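Local coordinates for Lin1909 protein (Listeria innocua, PDB 3FIJ), which binds manganese and probably acts as a gamma-glutamyl-gamma-aminobutyrate hydrolase of the class I glutaminase-like fold, at residues Asp72-Leu77 with Gly87-Pro92; Glu81-Ile86 with Leu129-Ser134; Arg116-Val121 with Gln180-Leu185. One frame throughout, in Å; residues are numbered along the deposited sequence.

Contact 1: Asp72-Leu77 with Gly87-Pro92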
loop_
_atom_site.group_PDB
_atom_site.type_symbol
_atom_site.label_atom_id
_atom_site.label_comp_id
_atom_site.label_asym_id
_atom_site.label_seq_id
_atom_site.Cartn_x
_atom_site.Cartn_y
_atom_site.Cartn_z
ATOM N N ASP A 72 22.274 13.199 -3.130
ATOM C CA ASP A 72 23.633 13.236 -3.649
ATOM C C ASP A 72 23.826 14.576 -4.354
ATOM O O ASP A 72 22.873 15.164 -4.850
ATOM C CB ASP A 72 23.854 12.102 -4.652
ATOM C CG ASP A 72 23.580 10.738 -4.057
ATOM O OD1 ASP A 72 23.679 10.603 -2.819
ATOM O OD2 ASP A 72 23.275 9.802 -4.826
ATOM N N ILE A 73 25.062 15.051 -4.390
ATOM C CA ILE A 73 25.386 16.306 -5.040
ATOM C C ILE A 73 25.476 16.064 -6.543
ATOM O O ILE A 73 25.997 15.031 -6.974
ATOM C CB ILE A 73 26.726 16.833 -4.514
ATOM C CG1 ILE A 73 26.547 17.266 -3.053
ATOM C CG2 ILE A 73 27.227 17.963 -5.400
ATOM C CD1 ILE A 73 27.710 16.914 -2.164
ATOM N N THR A 74 24.973 17.007 -7.339
ATOM C CA THR A 74 24.998 16.821 -8.783
ATOM C C THR A 74 26.444 16.594 -9.186
ATOM O O THR A 74 27.334 17.368 -8.823
ATOM C CB THR A 74 24.405 18.033 -9.547
ATOM O OG1 THR A 74 25.427 19.003 -9.785
ATOM C CG2 THR A 74 23.284 18.664 -8.745
ATOM N N PRO A 75 26.694 15.506 -9.928
ATOM C CA PRO A 75 28.038 15.141 -10.383
ATOM C C PRO A 75 28.745 16.207 -11.213
ATOM O O PRO A 75 29.956 16.399 -11.096
ATOM C CB PRO A 75 27.801 13.826 -11.140
ATOM C CG PRO A 75 26.386 13.946 -11.632
ATOM C CD PRO A 75 25.672 14.593 -10.475
ATOM N N GLN A 76 27.975 16.903 -12.037
ATOM C CA GLN A 76 28.498 17.962 -12.893
ATOM C C GLN A 76 29.324 18.951 -12.068
ATOM O O GLN A 76 30.303 19.517 -12.564
ATOM C CB GLN A 76 27.325 18.683 -13.546
ATOM C CG GLN A 76 26.174 17.742 -13.902
ATOM C CD GLN A 76 26.490 16.913 -15.114
ATOM O OE1 GLN A 76 27.642 16.846 -15.532
ATOM N NE2 GLN A 76 25.478 16.278 -15.693
ATOM N N LEU A 77 28.925 19.154 -10.812
ATOM C CA LEU A 77 29.628 20.068 -9.918
ATOM C C LEU A 77 31.078 19.674 -9.659
ATOM O O LEU A 77 31.894 20.521 -9.292
ATOM C CB LEU A 77 28.878 20.211 -8.591
ATOM C CG LEU A 77 27.944 21.422 -8.498
ATOM C CD1 LEU A 77 26.933 21.374 -9.610
ATOM C CD2 LEU A 77 27.254 21.445 -7.148
ATOM N N GLY A 87 22.524 8.400 -7.228
ATOM C CA GLY A 87 21.137 8.533 -6.820
ATOM C C GLY A 87 20.542 9.812 -7.378
ATOM O O GLY A 87 21.034 10.360 -8.370
ATOM N N ALA A 88 19.478 10.292 -6.745
ATOM C CA ALA A 88 18.838 11.531 -7.174
ATOM C C ALA A 88 19.621 12.741 -6.653
ATOM O O ALA A 88 20.195 12.707 -5.566
ATOM C CB ALA A 88 17.396 11.584 -6.660
ATOM N N TYR A 89 19.644 13.805 -7.443
ATOM C CA TYR A 89 20.321 15.030 -7.060
ATOM C C TYR A 89 19.448 16.197 -7.510
ATOM O O TYR A 89 18.551 16.018 -8.325
ATOM C CB TYR A 89 21.728 15.084 -7.674
ATOM C CG TYR A 89 21.829 14.701 -9.136
ATOM C CD1 TYR A 89 21.696 15.658 -10.143
ATOM C CD2 TYR A 89 22.093 13.381 -9.513
ATOM C CE1 TYR A 89 21.826 15.314 -11.492
ATOM C CE2 TYR A 89 22.225 13.022 -10.856
ATOM C CZ TYR A 89 22.091 13.992 -11.845
ATOM O OH TYR A 89 22.209 13.636 -13.179
ATOM N N PHE A 90 19.687 17.377 -6.957
ATOM C CA PHE A 90 18.895 18.555 -7.287
ATOM C C PHE A 90 19.820 19.777 -7.360
ATOM O O PHE A 90 20.066 20.448 -6.358
ATOM C CB PHE A 90 17.810 18.732 -6.215
ATOM C CG PHE A 90 16.804 19.794 -6.535
ATOM C CD1 PHE A 90 16.797 21.000 -5.836
ATOM C CD2 PHE A 90 15.869 19.599 -7.545
ATOM C CE1 PHE A 90 15.871 21.997 -6.146
ATOM C CE2 PHE A 90 14.946 20.584 -7.860
ATOM C CZ PHE A 90 14.944 21.787 -7.160
ATOM N N PRO A 91 20.335 20.084 -8.563
ATOM C CA PRO A 91 21.249 21.202 -8.832
ATOM C C PRO A 91 21.031 22.517 -8.082
ATOM O O PRO A 91 21.979 23.101 -7.558
ATOM C CB PRO A 91 21.144 21.368 -10.343
ATOM C CG PRO A 91 20.938 19.951 -10.806
ATOM C CD PRO A 91 19.912 19.445 -9.823
ATOM N N PRO A 92 19.784 23.009 -8.028
ATOM C CA PRO A 92 19.520 24.271 -7.325
ATOM C C PRO A 92 19.923 24.294 -5.844
ATOM O O PRO A 92 20.378 25.324 -5.338
ATOM C CB PRO A 92 18.024 24.473 -7.542
ATOM C CG PRO A 92 17.801 23.868 -8.903
ATOM C CD PRO A 92 18.594 22.576 -8.790
HETATM O O HOH W 1 21.626 17.519 -5.166
#
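The long connection between strand 64-67 and helix 91-106, in a family with the class I glutaminase-like fold, doubles back so that its early part, 72-77, rests on the residues leading into the helix. Tyr-89 takes the largest share of the packing. Its CG takes the crowded position between backbone N and carbonyl carbon (chi1 45°), which turns the ring toward Thr-74 and Pro-75. Pro-75 CD then sits 3.7 Å from the Tyr-89 ring centroid and 7° off the ring normal, a CH-pi contact almost exactly over the centre of one face. Thr-74 CB touches Tyr-89 CD1 obliquely, while Thr-74 presses on Pro-91, its CG2 3.4 Å from Pro-91 CG, tighter than usual for two carbons. Polar contacts gather at Asp-72. Gly-87 N donates to Asp-72 OD2 (2.9 Å), though the bond is bent, to 133°, and the oxygen is less surely placed; Asp-72 N gives a weak bond to Ala-88 O. A single water joins the two backbones, donating to Asp-72 O (2.7 Å) and accepting from Phe-90 N, which occupies the N-cap position. Asp-94 of helix 91-106 accepts from Thr-74 N, Ile-73 turns to helix 116-124, and Val-147 and Leu-151 of the second subunit pack on Tyr-89 and Pro-91.

Contact 2: Glu81-Ile86 with Leu129-Ser134; sequences EPSQEI and LYQDIS
The terminal amide of Gln-131 is the flat group at the centre of this contact, gripped within its plane and touched on both faces. Ser-83 OG lies over one face, 3.2 Å from Gln-131 CD, and Ile-86 CD1 lies on the opposite face, 3.5 Å from Gln-131 OE1. In the plane, Ser-83 N donates to a lone pair of Gln-131 OE1 at 2.7 Å, and Gln-131 NE2 points almost straight (169°) at Glu-81 O, 3.1 Å away, meeting that carbonyl from above its plane. A weak bond from Ser-83 OG adds a second donor to OE1. The extended Gln-131 chain (chi2 -172°) carries the amide far enough to read donor and acceptor of the 81-83 backbone together, which fixes its rotation; Glu-80 takes a further bond from NE2.

Farther along, Glu-85 CG crosses Asp-132 at about a right angle, 3.6 Å from its CB, so aliphatic parts meet while the two carboxylates, 34° apart in plane, keep their charged atoms separate. Asp-132 OD2 is instead bonded within its own segment: Ser-134 OG reaches its anti lone pair at 2.8 Å, and Ser-134 N comes from above the carboxylate plane.

Glu-81 binds Thr-155 N of the second subunit through OE2, so the same loop also belongs to an interface. Locally, the pattern combines a type I beta turn from Ser-83 to Ile-86, whose first residue and the backbone before it are bound by a glutamine side chain, with an Asx turn at Asp-132 where the chain leaves strand 129-130.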
loop_
_atom_site.group_PDB
_atom_site.type_symbol
_atom_site.label_atom_id
_atom_site.label_comp_id
_atom_site.label_asym_id
_atom_site.label_seq_id
_atom_site.Cartn_x
_atom_site.Cartn_y
_atom_site.Cartn_z
ATOM N N GLU A 81 30.132 13.005 -15.233
ATOM C CA GLU A 81 28.772 12.806 -15.715
ATOM C C GLU A 81 28.179 11.738 -14.779
ATOM O O GLU A 81 28.918 11.018 -14.113
ATOM C CB GLU A 81 28.771 12.357 -17.182
ATOM C CG GLU A 81 28.939 13.521 -18.187
ATOM C CD GLU A 81 27.725 14.464 -18.260
ATOM O OE1 GLU A 81 27.875 15.674 -17.990
ATOM O OE2 GLU A 81 26.614 14.007 -18.598
ATOM N N PRO A 82 26.844 11.638 -14.701
ATOM C CA PRO A 82 26.196 10.653 -13.826
ATOM C C PRO A 82 26.340 9.165 -14.140
ATOM O O PRO A 82 25.952 8.702 -15.217
ATOM C CB PRO A 82 24.737 11.093 -13.840
ATOM C CG PRO A 82 24.578 11.675 -15.222
ATOM C CD PRO A 82 25.839 12.503 -15.351
ATOM N N SER A 83 26.893 8.431 -13.174
ATOM C CA SER A 83 27.074 6.978 -13.258
ATOM C C SER A 83 25.717 6.306 -13.104
ATOM O O SER A 83 24.788 6.895 -12.550
ATOM C CB SER A 83 27.953 6.468 -12.110
ATOM O OG SER A 83 29.253 6.991 -12.183
ATOM N N GLN A 84 25.616 5.062 -13.557
ATOM C CA GLN A 84 24.363 4.327 -13.433
ATOM C C GLN A 84 23.938 4.163 -11.974
ATOM O O GLN A 84 22.747 4.124 -11.681
ATOM C CB GLN A 84 24.477 2.944 -14.092
ATOM C CG GLN A 84 24.697 3.011 -15.605
ATOM C CD GLN A 84 24.681 1.649 -16.283
ATOM O OE1 GLN A 84 25.522 1.364 -17.140
ATOM N NE2 GLN A 84 23.721 0.810 -15.914
ATOM N N GLU A 85 24.897 4.087 -11.053
ATOM C CA GLU A 85 24.530 3.908 -9.654
ATOM C C GLU A 85 24.468 5.172 -8.789
ATOM O O GLU A 85 24.444 5.091 -7.557
ATOM C CB GLU A 85 25.417 2.837 -8.993
ATOM C CG GLU A 85 26.871 2.886 -9.374
ATOM C CD GLU A 85 27.139 2.378 -10.779
ATOM O OE1 GLU A 85 27.987 2.987 -11.455
ATOM O OE2 GLU A 85 26.522 1.376 -11.202
ATOM N N ILE A 86 24.428 6.338 -9.426
ATOM C CA ILE A 86 24.315 7.580 -8.676
ATOM C C ILE A 86 22.832 7.674 -8.297
ATOM O O ILE A 86 21.979 7.070 -8.957
ATOM C CB ILE A 86 24.707 8.816 -9.527
ATOM C CG1 ILE A 86 24.910 10.036 -8.610
ATOM C CG2 ILE A 86 23.609 9.125 -10.551
ATOM C CD1 ILE A 86 25.468 11.277 -9.320
ATOM N N LEU A 129 33.969 13.161 -5.266
ATOM C CA LEU A 129 33.294 12.118 -4.500
ATOM C C LEU A 129 33.178 10.811 -5.273
ATOM O O LEU A 129 33.249 10.804 -6.500
ATOM C CB LEU A 129 31.874 12.574 -4.161
ATOM C CG LEU A 129 31.634 13.979 -3.611
ATOM C CD1 LEU A 129 30.128 14.259 -3.567
ATOM C CD2 LEU A 129 32.264 14.103 -2.237
ATOM N N TYR A 130 33.010 9.705 -4.555
ATOM C CA TYR A 130 32.769 8.424 -5.205
ATOM C C TYR A 130 31.249 8.478 -5.350
ATOM O O TYR A 130 30.554 8.778 -4.379
ATOM C CB TYR A 130 33.123 7.237 -4.304
ATOM C CG TYR A 130 34.595 6.925 -4.196
ATOM C CD1 TYR A 130 35.355 7.434 -3.147
ATOM C CD2 TYR A 130 35.234 6.111 -5.146
ATOM C CE1 TYR A 130 36.709 7.144 -3.038
ATOM C CE2 TYR A 130 36.593 5.816 -5.049
ATOM C CZ TYR A 130 37.320 6.338 -3.991
ATOM O OH TYR A 130 38.656 6.058 -3.876
ATOM N N GLN A 131 30.731 8.201 -6.540
ATOM C CA GLN A 131 29.291 8.243 -6.767
ATOM C C GLN A 131 28.496 7.133 -6.073
ATOM O O GLN A 131 27.303 7.302 -5.811
ATOM C CB GLN A 131 29.007 8.240 -8.270
ATOM C CG GLN A 131 29.334 9.561 -8.928
ATOM C CD GLN A 131 28.886 9.633 -10.371
ATOM O OE1 GLN A 131 27.837 9.091 -10.742
ATOM N NE2 GLN A 131 29.669 10.323 -11.195
ATOM N N ASP A 132 29.151 6.008 -5.777
ATOM C CA ASP A 132 28.494 4.888 -5.096
ATOM C C ASP A 132 29.521 4.014 -4.380
ATOM O O ASP A 132 30.692 3.963 -4.781
ATOM C CB ASP A 132 27.696 4.032 -6.090
ATOM C CG ASP A 132 26.952 2.881 -5.415
ATOM O OD1 ASP A 132 26.156 3.139 -4.486
ATOM O OD2 ASP A 132 27.153 1.714 -5.816
ATOM N N ILE A 133 29.073 3.333 -3.325
ATOM C CA ILE A 133 29.926 2.458 -2.526
ATOM C C ILE A 133 30.532 1.384 -3.422
ATOM O O ILE A 133 31.661 0.950 -3.206
ATOM C CB ILE A 133 29.122 1.779 -1.367
ATOM C CG1 ILE A 133 28.437 2.851 -0.507
ATOM C CG2 ILE A 133 30.051 0.962 -0.467
ATOM C CD1 ILE A 133 27.585 2.292 0.671
ATOM N N SER A 134 29.787 0.975 -4.444
ATOM C CA SER A 134 30.266 -0.055 -5.365
ATOM C C SER A 134 31.497 0.373 -6.179
ATOM O O SER A 134 32.159 -0.467 -6.804
ATOM C CB SER A 134 29.162 -0.452 -6.350
ATOM O OG SER A 134 29.108 0.455 -7.438
#

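Contact 3: Arg116-Val121 with Gln180-Leu185; sequences RGMQLV and QFIKKL
Two side chains of helix 116-124 reach segment 180-185 with different chemistry: Met-118 (modelled as selenomethionine) brings a methyl to Ile-182 in strand 181-182, and Gln-119 an amide to Gln-180 just before it. Both leave the helix pointing across the strand and come nearer only at their ends. Met-118 has CG anti to the backbone N (chi1 -179°) and bends at its last torsion, chi3 83°, which swings CE onto Ile-182. The two chains cross at about a right angle, tip to tip, with Met-118 CE 3.7 Å from Ile-182 CD1 and 3.9 Å from Ile-182 CG1. Val-203 of strand 200-205 touches both residues and so extends this apolar patch to the main sheet.

Gln-119 is extended beyond CG and crosses Gln-180, also at about a right angle, yet their amide planes lie only 27° apart. The end of Gln-119 arrives beside the peptide of Gln-180, Gln-119 OE1 lying 2.8 Å from Gln-180 O; the amide is probably turned over in the model, so this may be a hydrogen bond. The amide of Gln-180 is occupied elsewhere, its NE2 donating to Gln-131 O.

Helix 116-124 directly follows Cys-115, which probably serves as the nucleophile of a Cys-His-Glu triad, as in related amidotransferases. On the other side of the strand, Phe-181 stacks edge-to-face with His-143 and His-178, both manganese ligands, and Gln-180 O accepts from His-178 ND1. The contact thus sets a buried amide and an apolar tip side by side, and segment 180-185 is probably a second-shell support for the metal histidines.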
loop_
_atom_site.group_PDB
_atom_site.type_symbol
_atom_site.label_atom_id
_atom_site.label_comp_id
_atom_site.label_asym_id
_atom_site.label_seq_id
_atom_site.Cartn_x
_atom_site.Cartn_y
_atom_site.Cartn_z
ATOM N N ARG A 116 25.581 14.654 3.740
ATOM C CA ARG A 116 25.660 15.339 2.454
ATOM C C ARG A 116 26.433 16.653 2.607
ATOM O O ARG A 116 27.302 16.989 1.792
ATOM C CB ARG A 116 24.246 15.634 1.963
ATOM C CG ARG A 116 24.172 16.747 0.950
ATOM C CD ARG A 116 22.765 17.307 0.863
ATOM N NE ARG A 116 22.796 18.602 0.203
ATOM C CZ ARG A 116 22.931 18.766 -1.106
ATOM N NH1 ARG A 116 23.031 17.706 -1.896
ATOM N NH2 ARG A 116 23.005 19.990 -1.613
ATOM N N GLY A 117 26.112 17.381 3.670
ATOM C CA GLY A 117 26.758 18.650 3.946
ATOM C C GLY A 117 28.272 18.660 3.865
ATOM O O GLY A 117 28.849 19.553 3.245
HETATM N N MSE A 118 28.916 17.687 4.499
HETATM C CA MSE A 118 30.370 17.576 4.489
HETATM C C MSE A 118 30.862 17.308 3.062
HETATM O O MSE A 118 31.958 17.709 2.675
HETATM C CB MSE A 118 30.810 16.435 5.415
HETATM C CG MSE A 118 32.318 16.228 5.507
HETATM SE SE MSE A 118 32.779 14.508 6.330
HETATM C CE MSE A 118 32.598 13.378 4.732
ATOM N N GLN A 119 30.047 16.607 2.283
ATOM C CA GLN A 119 30.424 16.316 0.914
ATOM C C GLN A 119 30.200 17.539 0.031
ATOM O O GLN A 119 30.910 17.739 -0.961
ATOM C CB GLN A 119 29.632 15.121 0.385
ATOM C CG GLN A 119 29.964 13.845 1.125
ATOM C CD GLN A 119 29.333 12.628 0.504
ATOM O OE1 GLN A 119 29.498 11.511 0.997
ATOM N NE2 GLN A 119 28.600 12.833 -0.584
ATOM N N LEU A 120 29.216 18.358 0.384
ATOM C CA LEU A 120 28.958 19.555 -0.402
ATOM C C LEU A 120 30.106 20.553 -0.190
ATOM O O LEU A 120 30.539 21.231 -1.119
ATOM C CB LEU A 120 27.623 20.186 -0.014
ATOM C CG LEU A 120 27.327 21.444 -0.829
ATOM C CD1 LEU A 120 25.893 21.437 -1.246
ATOM C CD2 LEU A 120 27.679 22.696 -0.029
ATOM N N VAL A 121 30.607 20.637 1.035
ATOM C CA VAL A 121 31.715 21.534 1.316
ATOM C C VAL A 121 32.926 21.083 0.480
ATOM O O VAL A 121 33.522 21.874 -0.248
ATOM C CB VAL A 121 32.045 21.511 2.822
ATOM C CG1 VAL A 121 33.383 22.191 3.102
ATOM C CG2 VAL A 121 30.937 22.195 3.580
ATOM N N GLN A 180 27.581 7.540 -0.765
ATOM C CA GLN A 180 28.629 8.266 -1.485
ATOM C C GLN A 180 29.732 8.636 -0.496
ATOM O O GLN A 180 29.489 8.697 0.714
ATOM C CB GLN A 180 28.080 9.537 -2.141
ATOM C CG GLN A 180 26.981 9.309 -3.168
ATOM C CD GLN A 180 26.920 10.422 -4.198
ATOM O OE1 GLN A 180 27.047 11.598 -3.861
ATOM N NE2 GLN A 180 26.717 10.058 -5.459
ATOM N N PHE A 181 30.941 8.866 -1.003
ATOM C CA PHE A 181 32.075 9.227 -0.146
ATOM C C PHE A 181 32.985 10.272 -0.772
ATOM O O PHE A 181 33.004 10.459 -1.989
ATOM C CB PHE A 181 32.973 8.023 0.140
ATOM C CG PHE A 181 32.254 6.802 0.594
ATOM C CD1 PHE A 181 31.580 6.001 -0.315
ATOM C CD2 PHE A 181 32.274 6.433 1.933
ATOM C CE1 PHE A 181 30.938 4.841 0.095
ATOM C CE2 PHE A 181 31.635 5.275 2.364
ATOM C CZ PHE A 181 30.963 4.474 1.445
ATOM N N ILE A 182 33.763 10.939 0.070
ATOM C CA ILE A 182 34.729 11.896 -0.432
ATOM C C ILE A 182 35.795 11.047 -1.131
ATOM O O ILE A 182 36.288 10.060 -0.571
ATOM C CB ILE A 182 35.415 12.681 0.714
ATOM C CG1 ILE A 182 34.431 13.677 1.334
ATOM C CG2 ILE A 182 36.677 13.384 0.179
ATOM C CD1 ILE A 182 35.076 14.688 2.290
ATOM N N LYS A 183 36.131 11.409 -2.363
ATOM C CA LYS A 183 37.157 10.683 -3.107
ATOM C C LYS A 183 38.401 11.530 -2.935
ATOM O O LYS A 183 39.261 11.233 -2.108
ATOM C CB LYS A 183 36.773 10.569 -4.592
ATOM C CG LYS A 183 37.679 9.639 -5.412
ATOM C CD LYS A 183 37.027 9.202 -6.735
ATOM C CE LYS A 183 36.866 10.373 -7.710
ATOM N NZ LYS A 183 35.908 10.093 -8.829
ATOM N N LYS A 184 38.480 12.604 -3.707
ATOM C CA LYS A 184 39.602 13.519 -3.609
ATOM C C LYS A 184 39.204 14.649 -2.653
ATOM O O LYS A 184 38.238 15.372 -2.890
ATOM C CB LYS A 184 39.951 14.080 -4.993
ATOM C CG LYS A 184 41.175 14.986 -5.015
ATOM C CD LYS A 184 42.405 14.260 -4.468
ATOM C CE LYS A 184 43.652 15.142 -4.502
ATOM N NZ LYS A 184 44.822 14.452 -3.887
ATOM N N LEU A 185 39.945 14.782 -1.563
ATOM C CA LEU A 185 39.678 15.810 -0.567
ATOM C C LEU A 185 40.128 17.192 -1.037
ATOM O O LEU A 185 41.277 17.377 -1.430
ATOM C CB LEU A 185 40.401 15.461 0.735
ATOM C CG LEU A 185 40.202 16.428 1.903
ATOM C CD1 LEU A 185 38.797 16.241 2.477
ATOM C CD2 LEU A 185 41.261 16.172 2.967
#

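The three contacts adjoin one another on the same side of the chain's centre, their centres 11 to 13 Å apart. Contacts 1 and 2 share the loop that precedes helix 91-106, and Pro-75 CD meets Ile-86 CD1 at 3.5 Å, so the proline touches both the Tyr-89 ring and Ile-86, which packs on the Gln-131 amide. Contact 2 joins contact 3 through paired strands: Tyr-130 N is 2.7 Å from Phe-181 O, a probable hydrogen bond. Contacts 1 and 3 meet where Ile-73 CD1 packs on helix 116-124. Proximity to the metal differs: the side chain of Phe-181 is about 5 Å from the manganese, whereas those of Asp-72 and Asp-132 are each about 13 Å away.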